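Local coordinates for extracellular protein containing a SCP domain (Bacillus anthracis, PDB 4IFA) that is of unknown function but is an extracellular protein carrying a CAP-family (SCP) domain, proposed as a vaccine candidate and linked with virulence, at residues D124-K127 with K128-S132; K255-D259 with N260-S264; A300-Q303 with G304-N307. One frame throughout, in Å; residues are numbered along the deposited sequence. Where two conformers were deposited one is given.

Contact 1: D124-K127 with K128-S132; sequences DVYK and KNPLS
Tyr-126 meets Pro-130 and Leu-131 because its CG stands anti to the backbone N (chi1 -175°) and brings the ring out beside the last turn of helix 122-128, where the departing chain passes over it, while Leu-131 CG, anti to its carbonyl carbon (chi1 -54°), turns back to meet it. Pro-130 CA sits over one face of the phenol, 3.8 Å from the ring centroid of Tyr-126, in a CH-pi contact. Pro-130 CB comes within 3.6 Å of Tyr-126 CE2, and the two side chains run nearly perpendicular. Farther round the ring, Leu-131 CD1 touches Tyr-126 CD1 at 3.7 Å. Tyrosine suits this place: its ring lies on greasy neighbours, while its OH joins a water in the ring plane that donates to Leu-131 O. The chain turns where Asn-129 N donates to Tyr-126 O (2.9 Å), from well above the carbonyl plane. Lys-128 lays its aliphatic chain over the last turn, CE 3.4 Å from Asp-124 O, and its NZ forms a salt bridge with Glu-120. Pro-130, lacking an N-H, stops the helical bonding, and a second water donates to Asn-129 O and to Val-125 O, which Asn-129 N would have met in a regular helix.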
# COMPACT_ATOMS: atom_id res chain seq x y z
N ASP A 124 17.35 9.23 -11.28
CA ASP A 124 16.65 10.14 -12.20
C ASP A 124 15.51 10.88 -11.53
O ASP A 124 15.29 12.07 -11.80
CB ASP A 124 16.14 9.38 -13.41
CG ASP A 124 17.27 8.78 -14.22
OD1 ASP A 124 18.32 9.43 -14.42
OD2 ASP A 124 17.15 7.64 -14.71
N VAL A 125 14.81 10.22 -10.61
CA VAL A 125 13.75 10.86 -9.85
C VAL A 125 14.34 12.00 -9.00
O VAL A 125 13.82 13.09 -8.99
CB VAL A 125 13.02 9.85 -8.96
CG1 VAL A 125 12.08 10.53 -7.95
CG2 VAL A 125 12.27 8.83 -9.82
N TYR A 126 15.47 11.74 -8.33
CA TYR A 126 16.08 12.71 -7.42
C TYR A 126 16.54 13.92 -8.15
O TYR A 126 16.24 15.02 -7.74
CB TYR A 126 17.29 12.08 -6.71
CG TYR A 126 17.90 12.98 -5.65
CD1 TYR A 126 17.65 12.79 -4.30
CD2 TYR A 126 18.75 14.00 -6.00
CE1 TYR A 126 18.23 13.62 -3.34
CE2 TYR A 126 19.30 14.85 -5.07
CZ TYR A 126 19.03 14.66 -3.74
OH TYR A 126 19.65 15.52 -2.84
N LYS A 127 17.24 13.68 -9.25
CA LYS A 127 17.91 14.73 -9.99
C LYS A 127 16.96 15.81 -10.43
O LYS A 127 17.34 16.99 -10.45
CB LYS A 127 18.57 14.13 -11.22
CG LYS A 127 19.64 14.98 -11.83
CD LYS A 127 20.22 14.31 -13.05
CE LYS A 127 20.92 13.00 -12.72
NZ LYS A 127 21.52 12.40 -13.93
N LYS A 128 15.74 15.43 -10.80
CA LYS A 128 14.81 16.42 -11.32
C LYS A 128 14.21 17.29 -10.21
O LYS A 128 13.75 18.41 -10.48
CB LYS A 128 13.74 15.77 -12.28
CG LYS A 128 12.67 14.96 -11.64
CD LYS A 128 11.74 14.23 -12.66
CE LYS A 128 12.43 13.05 -13.39
NZ LYS A 128 11.64 12.30 -14.44
N ASN A 129 14.24 16.79 -8.97
CA ASN A 129 13.75 17.56 -7.82
C ASN A 129 14.30 16.95 -6.53
O ASN A 129 13.63 16.10 -5.90
CB ASN A 129 12.22 17.55 -7.77
CG ASN A 129 11.66 18.67 -6.91
OD1 ASN A 129 12.42 19.41 -6.27
ND2 ASN A 129 10.34 18.82 -6.90
N PRO A 130 15.53 17.35 -6.15
CA PRO A 130 16.17 16.81 -4.94
C PRO A 130 15.23 16.64 -3.74
O PRO A 130 14.51 17.58 -3.38
CB PRO A 130 17.29 17.82 -4.67
CG PRO A 130 17.68 18.28 -6.05
CD PRO A 130 16.38 18.37 -6.80
N LEU A 131 15.32 15.46 -3.14
CA LEU A 131 14.49 14.97 -2.05
C LEU A 131 15.05 15.39 -0.71
O LEU A 131 16.22 15.16 -0.45
CB LEU A 131 14.47 13.45 -2.14
CG LEU A 131 14.05 12.95 -3.51
CD1 LEU A 131 14.29 11.46 -3.68
CD2 LEU A 131 12.59 13.34 -3.76
N SER A 132 14.23 16.03 0.12
CA SER A 132 14.70 16.57 1.42
C SER A 132 14.55 15.59 2.59
O SER A 132 13.64 14.75 2.57
CB SER A 132 13.90 17.82 1.76
OG SER A 132 14.39 18.42 2.96
O HOH W 1 11.94 14.12 -7.19
O HOH W 2 18.69 15.43 -0.29

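Contact 2: K255-D259 with N260-S264; sequences KDMKD and NNYFS
One face of the Tyr-262 ring receives Met-257, a selenomethionine here, whose CG lies 4.0 Å from the ring centroid in a CH-pi contact; the edge of the ring faces the carboxylate of Asp-256, and Ser-264 CB also lies in its plane. The selenium continues past the tyrosine to the Phe-263 ring, 4.6 Å from that centroid and oblique to it, which makes a Met-aromatic contact. A long, flexible, apolar side chain suits this position, since it serves two rings and also packs on Phe-331, Thr-333 and Ile-291 of the neighbouring sheet. Asp-256 divides its oxygens between two donors. OD1 of Asp-256 takes the amide ND2 of Asn-260 at 2.7 Å, met nearly head-on along its C-O bond, with the carboxylate and amide planes 74° apart. OD2 of Asp-256 accepts the OH of Tyr-262, also at 2.7 Å, but from above the carboxylate plane, and has Ser-267 as a further partner. The tyrosine's CG lies between its backbone N and carbonyl carbon (chi1 80°), which folds the ring back over the helix to reach this acid. These bonds probably favour the ionised carboxylate. In the backbone, Asn-260 N donates to Asp-256 O at 2.9 Å, and Tyr-262 N makes a weak bond to Met-257 O at 3.3 Å. Asn-261 takes positive phi (54°), a conformation that asparagine tolerates better than most residues. The result is a Schellman motif, ending helix 244-260 of the CAP domain and turning the chain back along it.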
# COMPACT_ATOMS: atom_id res chain seq x y z
N LYS A 255 -4.30 -11.26 15.30
CA LYS A 255 -5.02 -11.00 16.55
C LYS A 255 -4.24 -11.53 17.76
O LYS A 255 -4.15 -10.86 18.80
CB LYS A 255 -6.41 -11.62 16.50
CG LYS A 255 -7.24 -11.45 17.78
CD LYS A 255 -8.66 -11.89 17.54
CE LYS A 255 -9.41 -12.19 18.84
NZ LYS A 255 -9.36 -11.17 19.87
N ASP A 256 -3.66 -12.72 17.63
CA ASP A 256 -2.86 -13.32 18.72
C ASP A 256 -1.66 -12.43 19.06
O ASP A 256 -1.37 -12.15 20.22
CB ASP A 256 -2.45 -14.72 18.28
CG ASP A 256 -1.67 -15.48 19.33
OD1 ASP A 256 -1.94 -15.28 20.54
OD2 ASP A 256 -0.82 -16.31 18.93
N MSE A 257 -0.97 -11.94 18.03
CA MSE A 257 0.18 -11.03 18.26
C MSE A 257 -0.21 -9.75 18.99
O MSE A 257 0.48 -9.32 19.92
CB MSE A 257 0.88 -10.69 16.95
CG MSE A 257 1.64 -11.86 16.34
SE MSE A 257 2.73 -11.35 14.79
CE MSE A 257 1.28 -10.97 13.58
N LYS A 258 -1.32 -9.16 18.58
CA LYS A 258 -1.81 -7.92 19.19
C LYS A 258 -2.23 -8.19 20.62
O LYS A 258 -1.79 -7.50 21.56
CB LYS A 258 -3.03 -7.43 18.39
CG LYS A 258 -3.87 -6.25 18.98
CD LYS A 258 -3.27 -4.94 18.78
CE LYS A 258 -4.07 -3.80 19.45
NZ LYS A 258 -5.42 -3.64 18.83
N ASP A 259 -3.05 -9.21 20.81
CA ASP A 259 -3.60 -9.51 22.14
C ASP A 259 -2.54 -9.95 23.17
O ASP A 259 -2.58 -9.53 24.34
CB ASP A 259 -4.63 -10.63 22.05
CG ASP A 259 -5.96 -10.20 21.42
OD1 ASP A 259 -6.20 -9.00 21.18
OD2 ASP A 259 -6.80 -11.13 21.20
N ASN A 260 -1.57 -10.74 22.72
CA ASN A 260 -0.55 -11.31 23.60
C ASN A 260 0.82 -10.68 23.54
O ASN A 260 1.80 -11.22 24.07
CB ASN A 260 -0.57 -12.84 23.38
CG ASN A 260 -1.88 -13.45 23.85
OD1 ASN A 260 -2.27 -13.27 24.99
ND2 ASN A 260 -2.60 -14.11 22.93
N ASN A 261 0.90 -9.49 22.94
CA ASN A 261 2.11 -8.67 23.05
C ASN A 261 3.41 -9.35 22.66
O ASN A 261 4.40 -9.30 23.38
CB ASN A 261 2.16 -8.06 24.43
CG ASN A 261 1.02 -7.13 24.63
OD1 ASN A 261 1.09 -5.99 24.19
ND2 ASN A 261 -0.05 -7.60 25.27
N TYR A 262 3.36 -9.98 21.48
CA TYR A 262 4.56 -10.57 20.89
C TYR A 262 4.52 -10.36 19.37
O TYR A 262 3.51 -9.99 18.80
CB TYR A 262 4.70 -12.05 21.26
CG TYR A 262 3.84 -12.96 20.41
CD1 TYR A 262 4.37 -13.55 19.27
CD2 TYR A 262 2.50 -13.19 20.71
CE1 TYR A 262 3.60 -14.35 18.46
CE2 TYR A 262 1.71 -14.00 19.90
CZ TYR A 262 2.27 -14.57 18.76
OH TYR A 262 1.52 -15.38 17.93
N PHE A 263 5.67 -10.57 18.75
CA PHE A 263 5.79 -10.43 17.31
C PHE A 263 6.76 -11.51 16.88
O PHE A 263 7.97 -11.39 17.09
CB PHE A 263 6.26 -9.03 16.92
CG PHE A 263 6.34 -8.82 15.41
CD1 PHE A 263 5.25 -8.32 14.74
CD2 PHE A 263 7.48 -9.14 14.72
CE1 PHE A 263 5.33 -8.11 13.36
CE2 PHE A 263 7.55 -8.93 13.32
CZ PHE A 263 6.47 -8.43 12.69
N SER A 264 6.21 -12.58 16.30
CA SER A 264 6.99 -13.74 15.90
C SER A 264 6.18 -14.62 14.98
O SER A 264 4.97 -14.57 14.98
CB SER A 264 7.32 -14.60 17.14
OG SER A 264 8.19 -15.70 16.87
O HOH W 3 -2.56 -6.29 24.07

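Contact 3: A300-Q303 with G304-N307; sequences AALQ and GWLN
Trp-305 packs against the preceding turn of helix 298-306, and this is the closely fitted side of the contact. Ala-301 O lies over one face of the indole, 3.6 Å from Trp-305 CG, while Leu-302 CD1 approaches the edge in the ring plane, 3.9 Å from Trp-305 CE3. With CG anti to its carbonyl carbon (chi1 -66°), the tryptophan carries its ring back toward Ala-301, whose small side chain leaves room for so broad a group. Its NE1 donates to Ile-291 O, and the ring also meets His-311. Leu-302 turns its branches to Leu-227 and Ile-231 of helix 210-234, as befits a buried aliphatic residue. The looser side is at Gly-304, partly exposed and without a side chain. Gln-303, deposited in two conformers, runs alongside Leu-306 in one of them. At the helix end, also firmly held, Gln-303 O is gripped twice, by Asn-307 N at 3.3 Å and by Asn-307 ND2 at 2.9 Å, the two donors arriving from opposite faces of the carbonyl plane. Asparagine suits this place because its short amide can return to the last turn, give ND2 also to Phe-170 O, and accept from His-172 through OD1. The side chain of the first non-helical residue folds back on the last turn and so closes the C-terminal end of helix 298-306, where the CAP domain meets the N-terminal sheet.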
# COMPACT_ATOMS: atom_id res chain seq x y z
N ALA A 300 1.55 0.55 3.14
CA ALA A 300 2.81 0.77 3.83
C ALA A 300 3.45 -0.51 4.30
O ALA A 300 4.69 -0.72 4.15
CB ALA A 300 2.60 1.74 5.02
N ALA A 301 2.66 -1.43 4.84
CA ALA A 301 3.21 -2.73 5.27
C ALA A 301 3.83 -3.48 4.13
O ALA A 301 4.93 -4.02 4.25
CB ALA A 301 2.14 -3.62 5.93
N LEU A 302 3.14 -3.55 3.00
CA LEU A 302 3.65 -4.29 1.85
C LEU A 302 4.98 -3.68 1.33
O LEU A 302 5.92 -4.41 0.91
CB LEU A 302 2.60 -4.36 0.73
CG LEU A 302 3.00 -5.07 -0.54
CD1 LEU A 302 3.35 -6.52 -0.25
CD2 LEU A 302 1.83 -4.99 -1.51
N GLN A 303 5.10 -2.36 1.35
CA GLN A 303 6.34 -1.71 0.91
C GLN A 303 7.48 -2.02 1.88
O GLN A 303 8.64 -2.08 1.47
CB GLN A 303 6.15 -0.22 0.67
CG GLN A 303 5.36 0.05 -0.59
CD GLN A 303 6.07 -0.47 -1.82
OE1 GLN A 303 5.54 -1.28 -2.60
NE2 GLN A 303 7.30 -0.02 -2.00
N GLY A 304 7.15 -2.22 3.15
CA GLY A 304 8.15 -2.66 4.13
C GLY A 304 8.61 -4.07 3.79
O GLY A 304 9.83 -4.39 3.82
N TRP A 305 7.69 -4.96 3.43
CA TRP A 305 8.04 -6.33 3.05
C TRP A 305 8.89 -6.39 1.78
O TRP A 305 9.88 -7.12 1.68
CB TRP A 305 6.82 -7.23 2.90
CG TRP A 305 6.08 -7.48 4.17
CD1 TRP A 305 6.65 -7.67 5.41
CD2 TRP A 305 4.67 -7.67 4.35
NE1 TRP A 305 5.68 -7.94 6.34
CE2 TRP A 305 4.45 -7.94 5.72
CE3 TRP A 305 3.56 -7.61 3.51
CZ2 TRP A 305 3.17 -8.15 6.24
CZ3 TRP A 305 2.31 -7.78 4.03
CH2 TRP A 305 2.13 -8.08 5.37
N LEU A 306 8.52 -5.60 0.78
CA LEU A 306 9.27 -5.57 -0.50
C LEU A 306 10.70 -5.17 -0.28
O LEU A 306 11.63 -5.67 -0.95
CB LEU A 306 8.62 -4.57 -1.46
CG LEU A 306 9.16 -4.48 -2.88
CD1 LEU A 306 8.91 -5.78 -3.62
CD2 LEU A 306 8.57 -3.26 -3.61
N ASN A 307 10.92 -4.27 0.69
CA ASN A 307 12.25 -3.75 1.00
C ASN A 307 13.05 -4.49 2.07
O ASN A 307 14.09 -4.01 2.51
CB ASN A 307 12.14 -2.27 1.34
CG ASN A 307 11.97 -1.43 0.11
OD1 ASN A 307 12.94 -1.21 -0.60
ND2 ASN A 307 10.74 -0.93 -0.14

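The three contacts follow one another in series along the chain, and none nests in or crosses another. From the N terminus, contact 1 comes first, turning the chain out of helix 122-128 toward strand 134-139 in the CAP-associated N-terminal region. Contact 2 closes the end of helix 244-260 and leads into the loop before helix 273-279, on the opposite side of the chain's centre, about 40 Å from contact 1 between centres. Contact 3 ends helix 298-306 near the middle of the molecule, between helix 210-234 and the sheets of both regions. Contacts 2 and 3 share the CAP domain, their nearest atoms about 6 Å apart, and both pack against strands 286-293 and 331-338.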